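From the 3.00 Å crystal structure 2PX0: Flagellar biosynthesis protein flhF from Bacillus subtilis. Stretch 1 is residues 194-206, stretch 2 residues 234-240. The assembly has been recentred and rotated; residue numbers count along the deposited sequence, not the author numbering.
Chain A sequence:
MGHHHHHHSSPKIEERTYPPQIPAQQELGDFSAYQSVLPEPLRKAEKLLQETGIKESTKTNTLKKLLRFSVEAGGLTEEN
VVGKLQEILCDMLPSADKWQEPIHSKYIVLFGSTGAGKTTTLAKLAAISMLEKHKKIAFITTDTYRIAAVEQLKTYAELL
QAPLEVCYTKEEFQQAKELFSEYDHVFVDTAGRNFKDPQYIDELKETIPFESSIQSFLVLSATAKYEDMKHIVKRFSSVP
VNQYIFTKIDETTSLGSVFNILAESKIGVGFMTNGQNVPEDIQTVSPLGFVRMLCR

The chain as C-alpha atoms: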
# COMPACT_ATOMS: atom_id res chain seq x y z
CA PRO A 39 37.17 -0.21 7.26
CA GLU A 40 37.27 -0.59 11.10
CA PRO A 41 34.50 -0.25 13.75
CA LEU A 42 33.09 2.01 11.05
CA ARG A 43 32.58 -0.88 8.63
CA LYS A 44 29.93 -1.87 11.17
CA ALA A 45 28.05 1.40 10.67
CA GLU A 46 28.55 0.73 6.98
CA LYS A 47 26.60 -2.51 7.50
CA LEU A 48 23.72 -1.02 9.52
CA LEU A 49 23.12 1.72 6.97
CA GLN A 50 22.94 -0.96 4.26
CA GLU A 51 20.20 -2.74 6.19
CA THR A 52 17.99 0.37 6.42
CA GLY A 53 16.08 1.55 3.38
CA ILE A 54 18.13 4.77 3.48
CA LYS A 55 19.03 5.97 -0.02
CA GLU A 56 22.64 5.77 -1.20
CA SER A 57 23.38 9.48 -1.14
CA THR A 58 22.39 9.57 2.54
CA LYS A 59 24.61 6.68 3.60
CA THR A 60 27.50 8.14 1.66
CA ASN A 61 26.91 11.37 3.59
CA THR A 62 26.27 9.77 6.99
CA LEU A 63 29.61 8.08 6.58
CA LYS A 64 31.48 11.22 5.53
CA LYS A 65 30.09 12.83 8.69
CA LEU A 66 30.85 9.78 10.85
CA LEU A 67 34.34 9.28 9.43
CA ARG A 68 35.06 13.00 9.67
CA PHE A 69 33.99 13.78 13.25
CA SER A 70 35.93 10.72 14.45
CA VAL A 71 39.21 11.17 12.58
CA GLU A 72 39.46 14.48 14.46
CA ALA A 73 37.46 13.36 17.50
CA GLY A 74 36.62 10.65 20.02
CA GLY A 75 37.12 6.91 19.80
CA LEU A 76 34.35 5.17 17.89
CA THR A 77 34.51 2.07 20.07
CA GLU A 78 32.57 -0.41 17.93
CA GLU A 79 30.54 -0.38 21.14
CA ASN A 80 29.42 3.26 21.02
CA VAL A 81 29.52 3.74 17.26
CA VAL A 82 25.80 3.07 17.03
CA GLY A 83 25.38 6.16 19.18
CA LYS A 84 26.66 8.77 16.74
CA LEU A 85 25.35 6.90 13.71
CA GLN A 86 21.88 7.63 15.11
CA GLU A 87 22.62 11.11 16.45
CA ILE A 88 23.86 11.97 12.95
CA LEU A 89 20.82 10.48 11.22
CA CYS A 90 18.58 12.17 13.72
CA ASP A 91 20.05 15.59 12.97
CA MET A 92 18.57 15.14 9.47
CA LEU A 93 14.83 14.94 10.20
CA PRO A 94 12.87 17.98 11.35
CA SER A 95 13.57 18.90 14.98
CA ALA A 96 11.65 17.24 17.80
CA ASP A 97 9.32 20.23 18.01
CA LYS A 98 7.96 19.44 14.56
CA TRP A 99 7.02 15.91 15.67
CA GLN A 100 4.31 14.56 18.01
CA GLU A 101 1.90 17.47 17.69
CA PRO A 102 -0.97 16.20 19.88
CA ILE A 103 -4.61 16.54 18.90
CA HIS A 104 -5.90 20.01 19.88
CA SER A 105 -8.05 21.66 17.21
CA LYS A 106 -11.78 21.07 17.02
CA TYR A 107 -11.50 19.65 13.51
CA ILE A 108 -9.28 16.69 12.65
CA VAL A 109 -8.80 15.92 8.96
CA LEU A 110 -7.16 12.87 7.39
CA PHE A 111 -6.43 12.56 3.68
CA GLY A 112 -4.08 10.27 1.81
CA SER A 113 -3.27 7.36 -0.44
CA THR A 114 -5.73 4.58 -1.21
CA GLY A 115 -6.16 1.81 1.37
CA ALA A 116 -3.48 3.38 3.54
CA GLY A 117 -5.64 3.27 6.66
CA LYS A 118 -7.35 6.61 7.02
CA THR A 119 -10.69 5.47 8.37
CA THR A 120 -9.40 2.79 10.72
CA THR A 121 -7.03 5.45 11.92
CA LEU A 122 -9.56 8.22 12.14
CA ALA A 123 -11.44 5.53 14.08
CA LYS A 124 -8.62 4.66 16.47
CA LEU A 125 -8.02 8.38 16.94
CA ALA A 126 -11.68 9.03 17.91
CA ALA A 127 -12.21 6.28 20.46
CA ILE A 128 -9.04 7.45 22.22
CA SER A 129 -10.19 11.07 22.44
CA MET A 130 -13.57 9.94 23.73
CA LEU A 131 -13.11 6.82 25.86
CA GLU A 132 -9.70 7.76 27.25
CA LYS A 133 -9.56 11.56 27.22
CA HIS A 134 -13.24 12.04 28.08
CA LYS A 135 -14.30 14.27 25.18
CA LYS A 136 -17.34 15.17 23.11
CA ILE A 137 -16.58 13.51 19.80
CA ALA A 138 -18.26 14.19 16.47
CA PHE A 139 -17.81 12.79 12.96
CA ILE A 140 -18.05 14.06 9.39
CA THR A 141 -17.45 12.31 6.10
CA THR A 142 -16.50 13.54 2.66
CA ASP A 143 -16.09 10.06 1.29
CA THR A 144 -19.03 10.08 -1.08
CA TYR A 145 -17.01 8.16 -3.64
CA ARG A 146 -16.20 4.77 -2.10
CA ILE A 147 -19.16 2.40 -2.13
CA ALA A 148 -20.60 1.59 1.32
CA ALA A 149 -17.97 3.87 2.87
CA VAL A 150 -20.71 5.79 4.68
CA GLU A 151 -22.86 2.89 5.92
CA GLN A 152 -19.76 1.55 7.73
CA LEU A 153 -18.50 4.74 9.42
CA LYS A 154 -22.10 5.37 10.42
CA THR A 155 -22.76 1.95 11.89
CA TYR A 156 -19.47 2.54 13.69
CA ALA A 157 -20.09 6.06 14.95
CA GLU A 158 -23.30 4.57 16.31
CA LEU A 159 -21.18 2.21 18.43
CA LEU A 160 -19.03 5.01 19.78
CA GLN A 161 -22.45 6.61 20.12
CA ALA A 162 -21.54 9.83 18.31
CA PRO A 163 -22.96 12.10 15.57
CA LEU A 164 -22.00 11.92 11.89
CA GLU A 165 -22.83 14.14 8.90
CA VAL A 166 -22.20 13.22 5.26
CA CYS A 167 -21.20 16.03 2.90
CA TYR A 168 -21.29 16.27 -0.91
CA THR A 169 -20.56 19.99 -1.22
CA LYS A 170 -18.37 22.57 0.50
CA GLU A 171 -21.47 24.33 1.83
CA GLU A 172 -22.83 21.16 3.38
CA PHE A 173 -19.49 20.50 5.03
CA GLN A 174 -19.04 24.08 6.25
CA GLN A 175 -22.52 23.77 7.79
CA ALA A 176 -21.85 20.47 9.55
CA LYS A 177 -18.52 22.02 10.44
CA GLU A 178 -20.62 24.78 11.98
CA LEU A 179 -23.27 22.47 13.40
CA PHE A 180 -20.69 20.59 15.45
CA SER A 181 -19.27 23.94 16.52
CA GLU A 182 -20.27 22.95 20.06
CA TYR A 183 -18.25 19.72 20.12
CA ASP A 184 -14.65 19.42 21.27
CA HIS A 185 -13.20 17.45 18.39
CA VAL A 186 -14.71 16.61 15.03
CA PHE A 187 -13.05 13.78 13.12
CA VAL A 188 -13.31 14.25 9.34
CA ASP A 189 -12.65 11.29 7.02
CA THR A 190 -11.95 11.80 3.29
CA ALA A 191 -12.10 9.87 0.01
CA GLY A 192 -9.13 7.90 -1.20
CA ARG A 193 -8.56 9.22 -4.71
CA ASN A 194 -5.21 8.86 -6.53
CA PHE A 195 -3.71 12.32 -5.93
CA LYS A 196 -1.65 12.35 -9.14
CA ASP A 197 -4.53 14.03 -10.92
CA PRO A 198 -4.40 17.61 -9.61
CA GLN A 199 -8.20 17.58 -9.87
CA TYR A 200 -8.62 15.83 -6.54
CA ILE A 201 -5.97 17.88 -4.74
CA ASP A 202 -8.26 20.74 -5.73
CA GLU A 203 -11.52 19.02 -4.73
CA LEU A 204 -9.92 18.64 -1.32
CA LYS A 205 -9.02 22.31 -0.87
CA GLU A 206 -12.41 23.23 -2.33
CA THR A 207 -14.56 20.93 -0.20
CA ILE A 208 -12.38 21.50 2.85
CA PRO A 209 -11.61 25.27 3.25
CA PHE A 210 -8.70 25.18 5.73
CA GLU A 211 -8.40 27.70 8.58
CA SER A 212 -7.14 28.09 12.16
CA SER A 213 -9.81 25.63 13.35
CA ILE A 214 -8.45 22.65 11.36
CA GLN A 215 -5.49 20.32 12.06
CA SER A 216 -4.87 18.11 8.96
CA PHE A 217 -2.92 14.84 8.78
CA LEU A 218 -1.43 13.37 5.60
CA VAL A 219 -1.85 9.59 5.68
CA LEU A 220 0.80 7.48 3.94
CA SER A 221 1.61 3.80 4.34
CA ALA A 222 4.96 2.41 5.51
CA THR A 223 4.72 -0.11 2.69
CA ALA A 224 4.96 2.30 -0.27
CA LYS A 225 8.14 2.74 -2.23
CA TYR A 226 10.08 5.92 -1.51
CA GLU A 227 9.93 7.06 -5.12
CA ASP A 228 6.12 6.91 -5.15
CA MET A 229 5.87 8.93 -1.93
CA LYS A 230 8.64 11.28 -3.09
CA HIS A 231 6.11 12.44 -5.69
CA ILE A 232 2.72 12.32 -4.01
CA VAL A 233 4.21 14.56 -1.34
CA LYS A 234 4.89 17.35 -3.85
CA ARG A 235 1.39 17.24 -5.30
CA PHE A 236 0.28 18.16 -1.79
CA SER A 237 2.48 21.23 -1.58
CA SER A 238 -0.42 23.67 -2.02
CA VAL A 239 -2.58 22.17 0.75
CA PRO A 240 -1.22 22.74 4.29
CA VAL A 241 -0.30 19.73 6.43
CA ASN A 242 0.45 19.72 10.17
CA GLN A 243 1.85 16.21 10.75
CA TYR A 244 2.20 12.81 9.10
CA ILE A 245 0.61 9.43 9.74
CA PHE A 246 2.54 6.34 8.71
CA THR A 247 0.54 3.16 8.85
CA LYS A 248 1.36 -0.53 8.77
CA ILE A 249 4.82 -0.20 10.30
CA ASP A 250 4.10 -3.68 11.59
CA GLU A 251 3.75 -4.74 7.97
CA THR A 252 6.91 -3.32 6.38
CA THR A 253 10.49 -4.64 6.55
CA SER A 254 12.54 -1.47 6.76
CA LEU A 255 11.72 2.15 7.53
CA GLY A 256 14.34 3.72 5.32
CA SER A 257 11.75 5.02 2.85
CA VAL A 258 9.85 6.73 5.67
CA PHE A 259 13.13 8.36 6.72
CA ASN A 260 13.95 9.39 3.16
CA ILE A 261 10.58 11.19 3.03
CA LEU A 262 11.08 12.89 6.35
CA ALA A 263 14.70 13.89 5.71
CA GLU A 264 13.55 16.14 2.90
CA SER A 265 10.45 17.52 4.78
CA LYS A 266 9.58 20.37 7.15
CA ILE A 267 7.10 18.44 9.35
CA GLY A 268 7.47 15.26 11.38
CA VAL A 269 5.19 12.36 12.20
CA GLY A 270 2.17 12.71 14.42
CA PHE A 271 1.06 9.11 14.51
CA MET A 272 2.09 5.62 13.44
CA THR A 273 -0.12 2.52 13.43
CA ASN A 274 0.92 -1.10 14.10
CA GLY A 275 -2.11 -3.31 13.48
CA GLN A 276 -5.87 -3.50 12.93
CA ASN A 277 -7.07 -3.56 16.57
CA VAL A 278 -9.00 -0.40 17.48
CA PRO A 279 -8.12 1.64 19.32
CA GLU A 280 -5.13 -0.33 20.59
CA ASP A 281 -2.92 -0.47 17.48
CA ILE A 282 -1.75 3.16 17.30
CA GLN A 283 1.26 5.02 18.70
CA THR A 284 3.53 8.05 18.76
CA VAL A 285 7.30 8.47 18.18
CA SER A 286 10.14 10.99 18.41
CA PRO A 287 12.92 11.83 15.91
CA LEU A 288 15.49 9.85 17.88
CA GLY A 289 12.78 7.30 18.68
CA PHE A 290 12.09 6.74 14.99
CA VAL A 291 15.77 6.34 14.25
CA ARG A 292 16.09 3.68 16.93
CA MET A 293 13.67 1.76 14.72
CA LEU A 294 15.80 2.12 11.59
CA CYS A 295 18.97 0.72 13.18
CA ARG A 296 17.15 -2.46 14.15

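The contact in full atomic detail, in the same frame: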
# COMPACT_ATOMS: atom_id res chain seq x y z
N ASN A 194 -6.64 8.91 -6.18
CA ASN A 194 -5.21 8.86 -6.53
C ASN A 194 -4.70 10.27 -6.83
O ASN A 194 -4.76 10.74 -7.97
CB ASN A 194 -5.02 7.94 -7.73
CG ASN A 194 -3.85 8.35 -8.60
OD1 ASN A 194 -2.79 8.76 -8.11
ND2 ASN A 194 -4.02 8.23 -9.92
N PHE A 195 -4.19 10.94 -5.80
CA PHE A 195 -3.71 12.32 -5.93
C PHE A 195 -2.57 12.62 -6.91
O PHE A 195 -1.62 13.32 -6.56
CB PHE A 195 -3.34 12.87 -4.56
CG PHE A 195 -4.47 12.86 -3.58
CD1 PHE A 195 -4.80 11.70 -2.91
CD2 PHE A 195 -5.21 14.01 -3.35
CE1 PHE A 195 -5.87 11.68 -2.01
CE2 PHE A 195 -6.28 14.01 -2.46
CZ PHE A 195 -6.61 12.84 -1.79
N LYS A 196 -2.67 12.09 -8.13
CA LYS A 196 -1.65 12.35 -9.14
C LYS A 196 -2.36 13.16 -10.21
O LYS A 196 -1.75 13.66 -11.15
CB LYS A 196 -1.07 11.06 -9.70
CG LYS A 196 0.44 10.91 -9.45
CD LYS A 196 0.94 9.51 -9.83
CE LYS A 196 0.61 9.13 -11.27
NZ LYS A 196 1.09 7.77 -11.58
N ASP A 197 -3.67 13.25 -10.04
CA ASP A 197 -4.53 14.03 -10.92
C ASP A 197 -4.84 15.26 -10.08
O ASP A 197 -5.68 15.22 -9.17
CB ASP A 197 -5.82 13.27 -11.24
CG ASP A 197 -6.99 14.20 -11.57
OD1 ASP A 197 -6.75 15.34 -12.03
OD2 ASP A 197 -8.16 13.80 -11.37
N PRO A 198 -4.17 16.38 -10.37
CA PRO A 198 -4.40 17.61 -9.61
C PRO A 198 -5.86 17.93 -9.32
O PRO A 198 -6.15 18.70 -8.41
CB PRO A 198 -3.70 18.68 -10.46
CG PRO A 198 -3.73 18.10 -11.85
CD PRO A 198 -3.39 16.65 -11.59
N GLN A 199 -6.77 17.33 -10.08
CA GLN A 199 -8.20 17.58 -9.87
C GLN A 199 -8.59 17.38 -8.42
O GLN A 199 -9.14 18.28 -7.78
CB GLN A 199 -9.05 16.63 -10.74
CG GLN A 199 -10.56 16.75 -10.46
CD GLN A 199 -11.41 15.83 -11.33
OE1 GLN A 199 -11.20 14.61 -11.36
NE2 GLN A 199 -12.38 16.40 -12.03
N TYR A 200 -8.29 16.20 -7.91
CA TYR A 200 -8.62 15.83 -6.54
C TYR A 200 -7.92 16.63 -5.46
O TYR A 200 -8.48 16.85 -4.39
CB TYR A 200 -8.37 14.33 -6.36
CG TYR A 200 -9.32 13.49 -7.19
CD1 TYR A 200 -10.70 13.55 -6.97
CD2 TYR A 200 -8.85 12.64 -8.19
CE1 TYR A 200 -11.59 12.79 -7.72
CE2 TYR A 200 -9.73 11.87 -8.95
CZ TYR A 200 -11.10 11.95 -8.71
OH TYR A 200 -11.98 11.20 -9.46
N ILE A 201 -6.70 17.08 -5.73
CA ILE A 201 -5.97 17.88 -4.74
C ILE A 201 -6.72 19.20 -4.63
O ILE A 201 -6.61 19.92 -3.64
CB ILE A 201 -4.53 18.15 -5.19
CG1 ILE A 201 -3.95 16.90 -5.87
CG2 ILE A 201 -3.67 18.50 -3.99
CD1 ILE A 201 -2.61 17.13 -6.54
N ASP A 202 -7.48 19.52 -5.67
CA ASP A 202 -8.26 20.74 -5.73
C ASP A 202 -9.60 20.51 -5.03
O ASP A 202 -10.03 21.33 -4.23
CB ASP A 202 -8.48 21.16 -7.18
CG ASP A 202 -7.25 21.81 -7.80
OD1 ASP A 202 -6.13 21.29 -7.63
OD2 ASP A 202 -7.41 22.84 -8.48
N GLU A 203 -10.24 19.38 -5.34
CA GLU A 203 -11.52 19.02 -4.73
C GLU A 203 -11.39 19.04 -3.22
O GLU A 203 -12.33 19.37 -2.50
CB GLU A 203 -11.98 17.63 -5.18
CG GLU A 203 -13.33 17.20 -4.57
CD GLU A 203 -13.70 15.74 -4.86
OE1 GLU A 203 -13.70 15.34 -6.05
OE2 GLU A 203 -14.00 14.99 -3.90
N LEU A 204 -10.20 18.67 -2.74
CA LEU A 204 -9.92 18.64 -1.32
C LEU A 204 -9.92 20.05 -0.75
O LEU A 204 -10.65 20.34 0.20
CB LEU A 204 -8.57 17.98 -1.07
CG LEU A 204 -8.16 17.72 0.37
CD1 LEU A 204 -9.07 16.67 0.99
CD2 LEU A 204 -6.71 17.25 0.41
N LYS A 205 -9.11 20.92 -1.33
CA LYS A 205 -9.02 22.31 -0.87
C LYS A 205 -10.35 23.02 -1.04
O LYS A 205 -10.69 23.90 -0.25
CB LYS A 205 -7.93 23.06 -1.65
CG LYS A 205 -6.52 22.57 -1.38
CD LYS A 205 -5.52 23.15 -2.37
CE LYS A 205 -5.80 22.67 -3.81
NZ LYS A 205 -4.83 23.20 -4.82
N GLU A 206 -11.10 22.64 -2.08
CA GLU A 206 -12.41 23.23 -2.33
C GLU A 206 -13.35 22.81 -1.21
O GLU A 206 -13.78 23.64 -0.39
CB GLU A 206 -12.97 22.76 -3.67
CG GLU A 206 -12.18 23.21 -4.89
CD GLU A 206 -11.99 24.72 -4.95
OE1 GLU A 206 -13.01 25.44 -4.84
OE2 GLU A 206 -10.83 25.17 -5.11
N LYS A 234 4.73 16.07 -3.16
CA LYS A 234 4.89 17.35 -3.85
C LYS A 234 3.52 17.83 -4.29
O LYS A 234 3.19 19.00 -4.15
CB LYS A 234 5.78 17.18 -5.07
CG LYS A 234 7.09 16.45 -4.78
CD LYS A 234 7.86 17.12 -3.65
CE LYS A 234 9.16 16.39 -3.34
NZ LYS A 234 10.09 16.38 -4.50
N ARG A 235 2.73 16.91 -4.83
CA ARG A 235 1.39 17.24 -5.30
C ARG A 235 0.56 17.84 -4.18
O ARG A 235 -0.45 18.50 -4.42
CB ARG A 235 0.69 15.99 -5.84
CG ARG A 235 1.52 15.20 -6.85
CD ARG A 235 2.13 16.11 -7.94
NE ARG A 235 1.13 16.71 -8.82
CZ ARG A 235 0.43 16.04 -9.74
NH1 ARG A 235 0.63 14.73 -9.90
NH2 ARG A 235 -0.46 16.67 -10.49
N PHE A 236 1.00 17.63 -2.94
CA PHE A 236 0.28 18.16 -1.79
C PHE A 236 0.89 19.44 -1.26
O PHE A 236 0.51 19.92 -0.19
CB PHE A 236 0.23 17.13 -0.67
CG PHE A 236 -0.92 16.17 -0.77
CD1 PHE A 236 -0.84 15.06 -1.60
CD2 PHE A 236 -2.09 16.40 -0.06
CE1 PHE A 236 -1.91 14.18 -1.71
CE2 PHE A 236 -3.17 15.53 -0.16
CZ PHE A 236 -3.08 14.42 -0.99
N SER A 237 1.82 20.01 -2.00
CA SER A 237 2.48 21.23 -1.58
C SER A 237 1.51 22.38 -1.30
O SER A 237 1.61 23.06 -0.28
CB SER A 237 3.51 21.66 -2.62
OG SER A 237 4.32 22.69 -2.10
N SER A 238 0.56 22.60 -2.21
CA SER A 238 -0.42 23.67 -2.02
C SER A 238 -1.13 23.53 -0.68
O SER A 238 -1.02 24.41 0.18
CB SER A 238 -1.44 23.66 -3.16
OG SER A 238 -1.47 22.38 -3.79
N VAL A 239 -1.85 22.42 -0.49
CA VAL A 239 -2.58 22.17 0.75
C VAL A 239 -1.67 22.04 1.97
O VAL A 239 -0.70 21.28 1.95
CB VAL A 239 -3.43 20.91 0.67
CG1 VAL A 239 -2.61 19.79 0.07
CG2 VAL A 239 -3.92 20.53 2.06
N PRO A 240 -1.99 22.76 3.04
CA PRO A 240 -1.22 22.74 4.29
C PRO A 240 -1.38 21.44 5.08
O PRO A 240 -2.48 20.91 5.18
CB PRO A 240 -1.77 23.95 5.03
CG PRO A 240 -3.22 23.90 4.67
CD PRO A 240 -3.17 23.64 3.17

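The only hydrogen bonds between the two stretches come from a single side chain: the guanidinium of Arg235 closes on the carbonyl of Lys196, with NH1 2.9 Å from Lys196 O and NH2, in a weaker bond, 3.3 Å from the same atom. All three chi angles of Arg235 through chi3 are m, so the chain curls back to bring its end to this carbonyl, which lies near the guanidinium plane, where the N-H groups point. Pro198 CD also sits at that edge, 3.1 Å from Arg235 NH2, while Ile201 CD1 and Phe195 O lie over one face.

Stretch 1 runs from a loop into a helix, with Asp197 at the N-cap; stretch 2 has no regular helix or strand and begins with a type I turn from Lys234 to Ser237. The two run in the same direction, Lys196, Ile201 and Lys205 lying nearest Arg235, Phe236 and Val239 by CA position.

Beyond the arginine the contact is largely apolar. The rings of Phe195 and Phe236 meet obliquely, centroids 4.7 Å apart and planes at 49°, and Leu204 CD2 approaches Phe236 CE2 at 4.0 Å. Ile201 points toward stretch 2, its CG2 4.4 Å from Val239 CG1. Farther along the helix, Lys205 packs its aliphatic portion against Val239, with CG 4.1 Å from Val239 CB.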